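Side-chain contacts in uncharacterized protein lp_2664 (PDB 2PJQ), which is of unknown function but carries an HD domain and is probably, like many members of that superfamily, a metal-dependent phosphohydrolase: residues V123-D126 / A127-D131; G149-I152 / Y153-A156; N177-E181 / K182-L186; R202-V205 / M206-V210. All coordinates share one frame; numbering follows the deposited sequence.

Contact 1 of 4, residues V123-D126 / A127-D131; sequences VVQD and ADRLD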
loop_
_atom_site.group_PDB
_atom_site.type_symbol
_atom_site.label_atom_id
_atom_site.label_comp_id
_atom_site.label_asym_id
_atom_site.label_seq_id
_atom_site.Cartn_x
_atom_site.Cartn_y
_atom_site.Cartn_z
ATOM N N VAL B 123 4.480 -13.147 23.702
ATOM C CA VAL B 123 5.480 -12.183 23.287
ATOM C C VAL B 123 5.670 -12.157 21.766
ATOM O O VAL B 123 5.751 -11.089 21.174
ATOM C CB VAL B 123 6.827 -12.437 23.990
ATOM C CG1 VAL B 123 7.920 -11.587 23.353
ATOM C CG2 VAL B 123 6.713 -12.066 25.460
ATOM N N VAL B 124 5.732 -13.319 21.125
ATOM C CA VAL B 124 5.904 -13.338 19.677
ATOM C C VAL B 124 4.696 -12.615 19.073
ATOM O O VAL B 124 4.839 -11.669 18.294
ATOM C CB VAL B 124 5.984 -14.797 19.130
ATOM C CG1 VAL B 124 6.583 -14.815 17.726
ATOM C CG2 VAL B 124 6.828 -15.642 20.047
ATOM N N GLN B 125 3.504 -13.042 19.466
ATOM C CA GLN B 125 2.272 -12.439 18.969
ATOM C C GLN B 125 2.244 -10.912 19.120
ATOM O O GLN B 125 1.980 -10.180 18.155
ATOM C CB GLN B 125 1.073 -13.053 19.691
ATOM C CG GLN B 125 -0.230 -12.373 19.365
ATOM C CD GLN B 125 -1.429 -13.072 19.966
ATOM O OE1 GLN B 125 -1.857 -14.124 19.485
ATOM N NE2 GLN B 125 -1.982 -12.487 21.026
ATOM N N ASP B 126 2.502 -10.430 20.331
ATOM C CA ASP B 126 2.500 -8.992 20.569
ATOM C C ASP B 126 3.519 -8.294 19.688
ATOM O O ASP B 126 3.297 -7.188 19.211
ATOM C CB ASP B 126 2.806 -8.699 22.030
ATOM C CG ASP B 126 1.622 -8.961 22.926
ATOM O OD1 ASP B 126 0.495 -9.087 22.392
ATOM O OD2 ASP B 126 1.814 -9.024 24.158
ATOM N N ALA B 127 4.649 -8.946 19.467
ATOM C CA ALA B 127 5.682 -8.362 18.637
ATOM C C ALA B 127 5.212 -8.293 17.190
ATOM O O ALA B 127 5.335 -7.257 16.530
ATOM C CB ALA B 127 6.941 -9.186 18.734
ATOM N N ASP B 128 4.656 -9.397 16.705
ATOM C CA ASP B 128 4.200 -9.454 15.327
ATOM C C ASP B 128 3.095 -8.441 15.040
ATOM O O ASP B 128 3.150 -7.720 14.047
ATOM C CB ASP B 128 3.717 -10.862 14.992
ATOM C CG ASP B 128 3.837 -11.172 13.521
ATOM O OD1 ASP B 128 4.986 -11.246 13.035
ATOM O OD2 ASP B 128 2.798 -11.337 12.848
ATOM N N ARG B 129 2.088 -8.388 15.903
ATOM C CA ARG B 129 0.986 -7.452 15.702
ATOM C C ARG B 129 1.460 -6.027 15.848
ATOM O O ARG B 129 1.039 -5.145 15.099
ATOM C CB ARG B 129 -0.144 -7.733 16.692
ATOM C CG ARG B 129 -0.906 -9.000 16.347
ATOM C CD ARG B 129 -1.822 -9.469 17.459
ATOM N NE ARG B 129 -2.396 -10.761 17.112
ATOM C CZ ARG B 129 -3.283 -11.420 17.851
ATOM N NH1 ARG B 129 -3.716 -10.905 19.000
ATOM N NH2 ARG B 129 -3.736 -12.600 17.436
ATOM N N LEU B 130 2.354 -5.808 16.804
ATOM C CA LEU B 130 2.884 -4.472 17.048
ATOM C C LEU B 130 3.458 -3.829 15.798
ATOM O O LEU B 130 3.590 -2.617 15.737
ATOM C CB LEU B 130 3.946 -4.518 18.143
ATOM C CG LEU B 130 3.381 -4.246 19.530
ATOM C CD1 LEU B 130 4.491 -4.305 20.520
ATOM C CD2 LEU B 130 2.726 -2.865 19.562
ATOM N N ASP B 131 3.793 -4.660 14.810
ATOM C CA ASP B 131 4.349 -4.206 13.543
ATOM C C ASP B 131 3.299 -4.223 12.442
ATOM O O ASP B 131 3.631 -4.102 11.267
ATOM C CB ASP B 131 5.505 -5.099 13.121
ATOM C CG ASP B 131 6.423 -4.416 12.121
ATOM O OD1 ASP B 131 7.036 -3.379 12.490
ATOM O OD2 ASP B 131 6.531 -4.896 10.967
#
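Q125 and R129, one helical turn apart on helix 119-130, lay their flat ends one over the other. The amide of Q125 covers a face of the R129 guanidinium, with Q125 CD 3.3 Å from R129 CZ and centred over the group. The two planes are only 11° from parallel. Deeper along the pair, Q125 CG meets R129 NE at 3.5 Å, so that aliphatic carbon as well as amide lies against the guanidinium. Q125 reaches this place by starting out opposite its backbone N (chi1 173°) and running on straight through CD, while R129 is extended from CG to NE and slants across it. In the backbone, R129 N gives a hydrogen bond to Q125 O (2.9 Å), the i to i+4 link that fixes the spacing of the two side chains. The segment belongs to the HD-domain region, and D128, on the same helix, packs on H34 and H63; its place is consistent with the final aspartate of an H...HD...D metal-site pattern, though no metal is bound to it here. D126 contributes to the local contact mainly through its backbone: its O receives L130 N at 2.9 Å. Its buried carboxylate turns the other way, toward the backbone N-H groups of N191 and T192, each of which bonds one oxygen. The hydrogen bond from A127 N to V123 O (3.0 Å) and that from D128 N to V124 O (2.8 Å) continue the helical ladder. R129 also packs against L186 and L189 of helix 186-189.

Contact 2 of 4, residues G149-I152 / Y153-A156; sequences GEKI and YDPA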
loop_
_atom_site.group_PDB
_atom_site.type_symbol
_atom_site.label_atom_id
_atom_site.label_comp_id
_atom_site.label_asym_id
_atom_site.label_seq_id
_atom_site.Cartn_x
_atom_site.Cartn_y
_atom_site.Cartn_z
ATOM N N GLY B 149 -3.518 -7.807 -5.236
ATOM C CA GLY B 149 -4.531 -7.369 -6.179
ATOM C C GLY B 149 -5.888 -7.124 -5.536
ATOM O O GLY B 149 -6.884 -6.903 -6.220
ATOM N N GLU B 150 -5.918 -7.157 -4.211
ATOM C CA GLU B 150 -7.125 -6.944 -3.425
ATOM C C GLU B 150 -7.742 -5.586 -3.730
ATOM O O GLU B 150 -7.112 -4.734 -4.339
ATOM C CB GLU B 150 -6.743 -7.001 -1.955
ATOM C CG GLU B 150 -7.752 -7.581 -1.005
ATOM C CD GLU B 150 -7.209 -7.574 0.408
ATOM O OE1 GLU B 150 -7.097 -6.468 0.983
ATOM O OE2 GLU B 150 -6.873 -8.663 0.932
ATOM N N LYS B 151 -8.975 -5.385 -3.288
ATOM C CA LYS B 151 -9.671 -4.120 -3.496
ATOM C C LYS B 151 -9.415 -3.175 -2.302
ATOM O O LYS B 151 -9.402 -3.605 -1.143
ATOM C CB LYS B 151 -11.161 -4.401 -3.648
ATOM C CG LYS B 151 -11.986 -3.253 -4.195
ATOM C CD LYS B 151 -13.441 -3.678 -4.320
ATOM C CE LYS B 151 -13.587 -4.891 -5.234
ATOM N NZ LYS B 151 -14.960 -5.463 -5.167
ATOM N N ILE B 152 -9.227 -1.888 -2.569
ATOM C CA ILE B 152 -8.941 -0.962 -1.481
ATOM C C ILE B 152 -10.141 -0.592 -0.632
ATOM O O ILE B 152 -10.024 -0.472 0.583
ATOM C CB ILE B 152 -8.310 0.360 -1.992
ATOM C CG1 ILE B 152 -7.148 0.063 -2.936
ATOM C CG2 ILE B 152 -7.778 1.174 -0.809
ATOM C CD1 ILE B 152 -6.587 1.290 -3.625
ATOM N N TYR B 153 -11.290 -0.411 -1.270
ATOM C CA TYR B 153 -12.499 -0.010 -0.565
ATOM C C TYR B 153 -13.713 -0.218 -1.455
ATOM O O TYR B 153 -13.586 -0.256 -2.674
ATOM C CB TYR B 153 -12.381 1.463 -0.197
ATOM C CG TYR B 153 -13.565 2.039 0.534
ATOM C CD1 TYR B 153 -13.946 1.545 1.777
ATOM C CD2 TYR B 153 -14.272 3.113 0.004
ATOM C CE1 TYR B 153 -14.997 2.108 2.479
ATOM C CE2 TYR B 153 -15.326 3.687 0.696
ATOM C CZ TYR B 153 -15.683 3.180 1.938
ATOM O OH TYR B 153 -16.719 3.758 2.639
ATOM N N ASP B 154 -14.890 -0.345 -0.848
ATOM C CA ASP B 154 -16.134 -0.552 -1.596
ATOM C C ASP B 154 -17.272 -0.198 -0.640
ATOM O O ASP B 154 -17.760 -1.062 0.079
ATOM C CB ASP B 154 -16.247 -2.029 -2.018
ATOM C CG ASP B 154 -17.220 -2.255 -3.186
ATOM O OD1 ASP B 154 -18.301 -1.626 -3.215
ATOM O OD2 ASP B 154 -16.905 -3.086 -4.071
ATOM N N PRO B 155 -17.707 1.074 -0.612
ATOM C CA PRO B 155 -18.795 1.460 0.298
ATOM C C PRO B 155 -19.946 0.464 0.354
ATOM O O PRO B 155 -20.644 0.356 1.363
ATOM C CB PRO B 155 -19.223 2.838 -0.221
ATOM C CG PRO B 155 -18.696 2.889 -1.620
ATOM C CD PRO B 155 -17.376 2.185 -1.515
ATOM N N ALA B 156 -20.119 -0.270 -0.739
ATOM C CA ALA B 156 -21.172 -1.263 -0.854
ATOM C C ALA B 156 -20.854 -2.434 0.062
ATOM O O ALA B 156 -21.739 -3.004 0.701
ATOM C CB ALA B 156 -21.272 -1.732 -2.293
#
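K151 reaches past Y153 to pair with D154, three residues on in the loop between helices 134-148 and 165-170. Its CB points toward residues 153-156. CG, set opposite the backbone N (chi1 -166°), comes to 3.7 Å from Y153 O. CD runs on past that carbonyl and lies 3.5 Å from D154 OD2. After a bend at the third torsion (chi3 -59°), CE is 4.0 Å from D154 OD2, farther than CD, and NZ comes back in. This tip makes a salt bridge, K151 NZ to D154 OD2 at 3.3 Å, arriving nearly in line with the CG-OD2 bond. The two side chains slant across one another. Meanwhile the Y153 ring leaves in another direction: P155 N sits over one of its faces, offset toward the rim, and W217 of helix 204-219 meets it edge-to-face. Backbone hydrogen bonds of K151 with A175 and of I152 with I176 fasten the loop to the start of helix 175-183, and E150 O is bonded by Y143 OH of the second subunit. With K151 exposed at the surface and the ion pair rather long, the attraction is probably much screened by water and weak.

Contact 3 of 4, residues N177-E181 / K182-L186; sequences NHFYE and KLFKL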
loop_
_atom_site.group_PDB
_atom_site.type_symbol
_atom_site.label_atom_id
_atom_site.label_comp_id
_atom_site.label_asym_id
_atom_site.label_seq_id
_atom_site.Cartn_x
_atom_site.Cartn_y
_atom_site.Cartn_z
ATOM N N ASN B 177 -11.522 -2.400 5.065
ATOM C CA ASN B 177 -12.218 -3.295 5.982
ATOM C C ASN B 177 -11.277 -4.049 6.930
ATOM O O ASN B 177 -11.681 -4.487 8.016
ATOM C CB ASN B 177 -13.071 -4.307 5.207
ATOM C CG ASN B 177 -14.280 -3.674 4.522
ATOM O OD1 ASN B 177 -14.741 -2.586 4.887
ATOM N ND2 ASN B 177 -14.813 -4.374 3.531
ATOM N N HIS B 178 -10.020 -4.194 6.525
ATOM C CA HIS B 178 -9.047 -4.897 7.343
ATOM C C HIS B 178 -8.770 -4.166 8.649
ATOM O O HIS B 178 -8.541 -4.800 9.675
ATOM C CB HIS B 178 -7.745 -5.110 6.566
ATOM C CG HIS B 178 -6.904 -6.213 7.121
ATOM N ND1 HIS B 178 -7.444 -7.411 7.545
ATOM C CD2 HIS B 178 -5.573 -6.299 7.349
ATOM C CE1 HIS B 178 -6.482 -8.183 8.014
ATOM N NE2 HIS B 178 -5.337 -7.533 7.907
ATOM N N PHE B 179 -8.781 -2.836 8.619
ATOM C CA PHE B 179 -8.550 -2.079 9.845
ATOM C C PHE B 179 -9.724 -2.370 10.763
ATOM O O PHE B 179 -9.541 -2.772 11.904
ATOM C CB PHE B 179 -8.450 -0.573 9.572
ATOM C CG PHE B 179 -7.235 -0.180 8.792
ATOM C CD1 PHE B 179 -7.173 -0.391 7.425
ATOM C CD2 PHE B 179 -6.129 0.343 9.426
ATOM C CE1 PHE B 179 -6.019 -0.084 6.700
ATOM C CE2 PHE B 179 -4.970 0.650 8.707
ATOM C CZ PHE B 179 -4.921 0.434 7.344
ATOM N N TYR B 180 -10.933 -2.193 10.245
ATOM C CA TYR B 180 -12.133 -2.445 11.028
ATOM C C TYR B 180 -12.185 -3.883 11.501
ATOM O O TYR B 180 -12.404 -4.142 12.683
ATOM C CB TYR B 180 -13.388 -2.141 10.202
ATOM C CG TYR B 180 -13.679 -0.664 10.051
ATOM C CD1 TYR B 180 -13.894 0.137 11.171
ATOM C CD2 TYR B 180 -13.696 -0.056 8.787
ATOM C CE1 TYR B 180 -14.109 1.509 11.044
ATOM C CE2 TYR B 180 -13.911 1.318 8.650
ATOM C CZ TYR B 180 -14.110 2.091 9.784
ATOM O OH TYR B 180 -14.249 3.453 9.670
ATOM N N GLU B 181 -11.976 -4.807 10.568
ATOM C CA GLU B 181 -12.018 -6.244 10.840
ATOM C C GLU B 181 -10.901 -6.814 11.708
ATOM O O GLU B 181 -11.096 -7.826 12.392
ATOM C CB GLU B 181 -12.030 -7.014 9.516
ATOM C CG GLU B 181 -13.290 -6.823 8.712
ATOM C CD GLU B 181 -13.225 -7.479 7.354
ATOM O OE1 GLU B 181 -12.677 -8.597 7.243
ATOM O OE2 GLU B 181 -13.745 -6.880 6.391
ATOM N N LYS B 182 -9.729 -6.178 11.670
ATOM C CA LYS B 182 -8.585 -6.674 12.417
ATOM C C LYS B 182 -7.735 -5.616 13.102
ATOM O O LYS B 182 -7.903 -5.365 14.288
ATOM C CB LYS B 182 -7.708 -7.536 11.493
ATOM C CG LYS B 182 -6.473 -8.139 12.172
ATOM C CD LYS B 182 -5.963 -9.388 11.470
ATOM C CE LYS B 182 -4.632 -9.835 12.043
ATOM N NZ LYS B 182 -3.470 -9.201 11.333
ATOM N N LEU B 183 -6.823 -5.007 12.354
ATOM C CA LEU B 183 -5.900 -3.987 12.870
ATOM C C LEU B 183 -6.364 -3.033 13.985
ATOM O O LEU B 183 -5.568 -2.672 14.856
ATOM C CB LEU B 183 -5.369 -3.166 11.698
ATOM C CG LEU B 183 -4.904 -4.056 10.543
ATOM C CD1 LEU B 183 -4.261 -3.209 9.442
ATOM C CD2 LEU B 183 -3.930 -5.099 11.086
ATOM N N PHE B 184 -7.630 -2.615 13.959
ATOM C CA PHE B 184 -8.157 -1.713 14.987
ATOM C C PHE B 184 -8.392 -2.410 16.329
ATOM O O PHE B 184 -8.653 -1.745 17.329
ATOM C CB PHE B 184 -9.484 -1.071 14.539
ATOM C CG PHE B 184 -9.335 0.137 13.628
ATOM C CD1 PHE B 184 -8.095 0.740 13.407
ATOM C CD2 PHE B 184 -10.457 0.674 12.998
ATOM C CE1 PHE B 184 -7.982 1.861 12.561
ATOM C CE2 PHE B 184 -10.360 1.785 12.154
ATOM C CZ PHE B 184 -9.122 2.384 11.936
ATOM N N LYS B 185 -8.302 -3.739 16.357
ATOM C CA LYS B 185 -8.531 -4.495 17.601
ATOM C C LYS B 185 -7.256 -5.014 18.256
ATOM O O LYS B 185 -7.253 -5.386 19.426
ATOM C CB LYS B 185 -9.444 -5.694 17.354
ATOM C CG LYS B 185 -10.695 -5.366 16.602
ATOM C CD LYS B 185 -11.332 -6.642 16.088
ATOM C CE LYS B 185 -12.481 -6.362 15.124
ATOM N NZ LYS B 185 -12.797 -7.580 14.286
ATOM N N LEU B 186 -6.169 -5.031 17.505
ATOM C CA LEU B 186 -4.917 -5.545 18.029
ATOM C C LEU B 186 -4.438 -4.971 19.361
ATOM O O LEU B 186 -4.099 -5.733 20.257
ATOM C CB LEU B 186 -3.821 -5.407 16.965
ATOM C CG LEU B 186 -4.152 -6.086 15.634
ATOM C CD1 LEU B 186 -2.944 -6.086 14.728
ATOM C CD2 LEU B 186 -4.610 -7.509 15.896
#
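F184 turns a face to F179 CB and an edge to Y180; the three residues form an aromatic cluster. F179 CB stands over the middle of the F184 ring, a CH-pi contact 3.8 Å from the centroid, and the F179 ring turns its edge toward the same ring in an offset edge-to-face pair. F184 CG lies anti to the carbonyl carbon (chi1 -82°), which carries the ring back to F179. Y180 and F184 run side by side with planes at 90°, the edge of F184 toward the Y180 face; Y180 CE1 is 3.9 Å from F184 CE2. L183 CD1 sits over a face of F179, 4.0 Å from its centroid. H178 and K182 lie alongside each other, CE1 of H178 meeting CD of K182 at 3.7 Å. The backbone sets these neighbours: F184 N bonds F179 O (2.8 Å), five residues back. K185 NZ bonds E181 O from above the carbonyl plane, whereas the E181 carboxylate pairs with R160. Farther out, H207 stacks on F184, and M206 and V210 back F179. An alanine in place of F184 is likely to leave F179 CB and the Y180 face without their aromatic partner and open a gap beside H207. The i to i+5 bond marks a pi-type widening of the helix, within an all-helical fold.

Contact 4 of 4, residues R202-V205 / M206-V210; sequences RTAV and MHEFV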
loop_
_atom_site.group_PDB
_atom_site.type_symbol
_atom_site.label_atom_id
_atom_site.label_comp_id
_atom_site.label_asym_id
_atom_site.label_seq_id
_atom_site.Cartn_x
_atom_site.Cartn_y
_atom_site.Cartn_z
ATOM N N ARG B 202 -0.054 3.951 18.487
ATOM C CA ARG B 202 -0.007 3.438 17.140
ATOM C C ARG B 202 -1.394 3.209 16.566
ATOM O O ARG B 202 -1.530 2.604 15.512
ATOM C CB ARG B 202 0.821 2.148 17.121
ATOM C CG ARG B 202 2.259 2.371 17.560
ATOM C CD ARG B 202 3.138 1.169 17.322
ATOM N NE ARG B 202 4.546 1.543 17.403
ATOM C CZ ARG B 202 5.563 0.724 17.145
ATOM N NH1 ARG B 202 5.332 -0.530 16.796
ATOM N NH2 ARG B 202 6.811 1.167 17.200
ATOM N N THR B 203 -2.421 3.712 17.244
ATOM C CA THR B 203 -3.793 3.539 16.774
ATOM C C THR B 203 -4.351 4.844 16.204
ATOM O O THR B 203 -5.115 4.846 15.238
ATOM C CB THR B 203 -4.696 3.067 17.932
ATOM O OG1 THR B 203 -4.046 1.994 18.609
ATOM C CG2 THR B 203 -6.052 2.551 17.419
ATOM N N ALA B 204 -3.954 5.955 16.809
ATOM C CA ALA B 204 -4.423 7.259 16.393
ATOM C C ALA B 204 -4.180 7.518 14.911
ATOM O O ALA B 204 -4.999 8.138 14.234
ATOM C CB ALA B 204 -3.754 8.319 17.228
ATOM N N VAL B 205 -3.048 7.034 14.417
ATOM C CA VAL B 205 -2.644 7.206 13.022
ATOM C C VAL B 205 -3.486 6.380 12.069
ATOM O O VAL B 205 -3.873 6.834 11.007
ATOM C CB VAL B 205 -1.182 6.769 12.825
ATOM C CG1 VAL B 205 -0.620 7.428 11.574
ATOM C CG2 VAL B 205 -0.353 7.103 14.081
HETATM N N MSE B 206 -3.735 5.138 12.447
HETATM C CA MSE B 206 -4.525 4.266 11.617
HETATM C C MSE B 206 -5.912 4.861 11.517
HETATM O O MSE B 206 -6.483 4.904 10.426
HETATM C CB MSE B 206 -4.587 2.865 12.218
HETATM C CG MSE B 206 -3.249 2.164 12.356
HETATM SE SE MSE B 206 -3.493 0.371 13.076
HETATM C CE MSE B 206 -3.392 -0.636 11.439
ATOM N N HIS B 207 -6.453 5.328 12.646
ATOM C CA HIS B 207 -7.788 5.939 12.640
ATOM C C HIS B 207 -7.863 7.212 11.801
ATOM O O HIS B 207 -8.874 7.461 11.161
ATOM C CB HIS B 207 -8.289 6.229 14.059
ATOM C CG HIS B 207 -9.022 5.085 14.676
ATOM N ND1 HIS B 207 -8.409 4.175 15.511
ATOM C CD2 HIS B 207 -10.290 4.646 14.509
ATOM C CE1 HIS B 207 -9.268 3.221 15.825
ATOM N NE2 HIS B 207 -10.417 3.480 15.228
ATOM N N GLU B 208 -6.808 8.020 11.808
ATOM C CA GLU B 208 -6.790 9.227 10.986
ATOM C C GLU B 208 -6.766 8.841 9.501
ATOM O O GLU B 208 -7.313 9.549 8.646
ATOM C CB GLU B 208 -5.568 10.090 11.318
ATOM C CG GLU B 208 -5.830 11.098 12.442
ATOM C CD GLU B 208 -4.578 11.424 13.234
ATOM O OE1 GLU B 208 -3.608 11.924 12.619
ATOM O OE2 GLU B 208 -4.564 11.173 14.468
ATOM N N PHE B 209 -6.144 7.702 9.209
ATOM C CA PHE B 209 -6.041 7.217 7.845
ATOM C C PHE B 209 -7.375 6.702 7.315
ATOM O O PHE B 209 -7.812 7.131 6.251
ATOM C CB PHE B 209 -4.973 6.123 7.744
ATOM C CG PHE B 209 -4.852 5.525 6.377
ATOM C CD1 PHE B 209 -4.366 6.274 5.312
ATOM C CD2 PHE B 209 -5.268 4.221 6.139
ATOM C CE1 PHE B 209 -4.298 5.728 4.019
ATOM C CE2 PHE B 209 -5.206 3.667 4.850
ATOM C CZ PHE B 209 -4.719 4.427 3.790
ATOM N N VAL B 210 -8.020 5.787 8.038
ATOM C CA VAL B 210 -9.309 5.246 7.602
ATOM C C VAL B 210 -10.371 6.358 7.554
ATOM O O VAL B 210 -11.294 6.336 6.728
ATOM C CB VAL B 210 -9.785 4.126 8.548
ATOM C CG1 VAL B 210 -11.073 3.483 8.027
ATOM C CG2 VAL B 210 -8.697 3.093 8.679
#
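T203 and H207 pack closely at the start of helix 204-219, their side chains side by side and pointing the same way. T203 CG2, opposite the backbone N (chi1 -47° for OG1), meets the imidazole in its plane, at the edge, 3.4 Å from H207 ND1. T203 O takes two donors from one residue: H207 N at 3.0 Å and, weakly, H207 ND1 at 3.4 Å. With a leucine in place of H207, lacking ND1 and the flat ring, T203 O would probably be left without its side-chain donor and F184 without its stacking partner. Next to them the selenomethionine M206 lies inward, its CG 3.6 Å from R202 O and its SE also near that oxygen, before the tip goes on to F179 and L183. The R202 guanidinium leaves this packing for L130 O and for D220 of the second subunit. Looser is the side of A204 and E208, where A204 is exposed and its CB comes no nearer than 4.1 Å to E208 OE2. E208 OE2 also stands 3.1 Å from A204 O, two acceptors close together, and E208 OE1 is close to its counterpart on the second subunit. Two carboxylates so near across the dimer would repel if both were charged, so their ionisation may be shifted.

Overall arrangement
The four contacts follow one another along the chain without interleaving. Contact 1 is centred about 6 Å, and contact 2 about 22 Å, from the centre of the chain, the first on a helix and the second in the loop after helix 134-148. Contacts 3 and 4, centres 11 Å apart, form the most closely joined pair: F179 and L183 of helix 175-183, with F184 just after it, pack against M206, H207 and V210 of helix 204-219. Contact 1 touches both, R129 on L186 and L130 O with R202 NH1. Contact 2 touches none of the others. Contacts 2 and 4, and D131 of contact 1, meet the second subunit, so the dimer draws on a loop, on helix 204-219 and on the probable HD-type region.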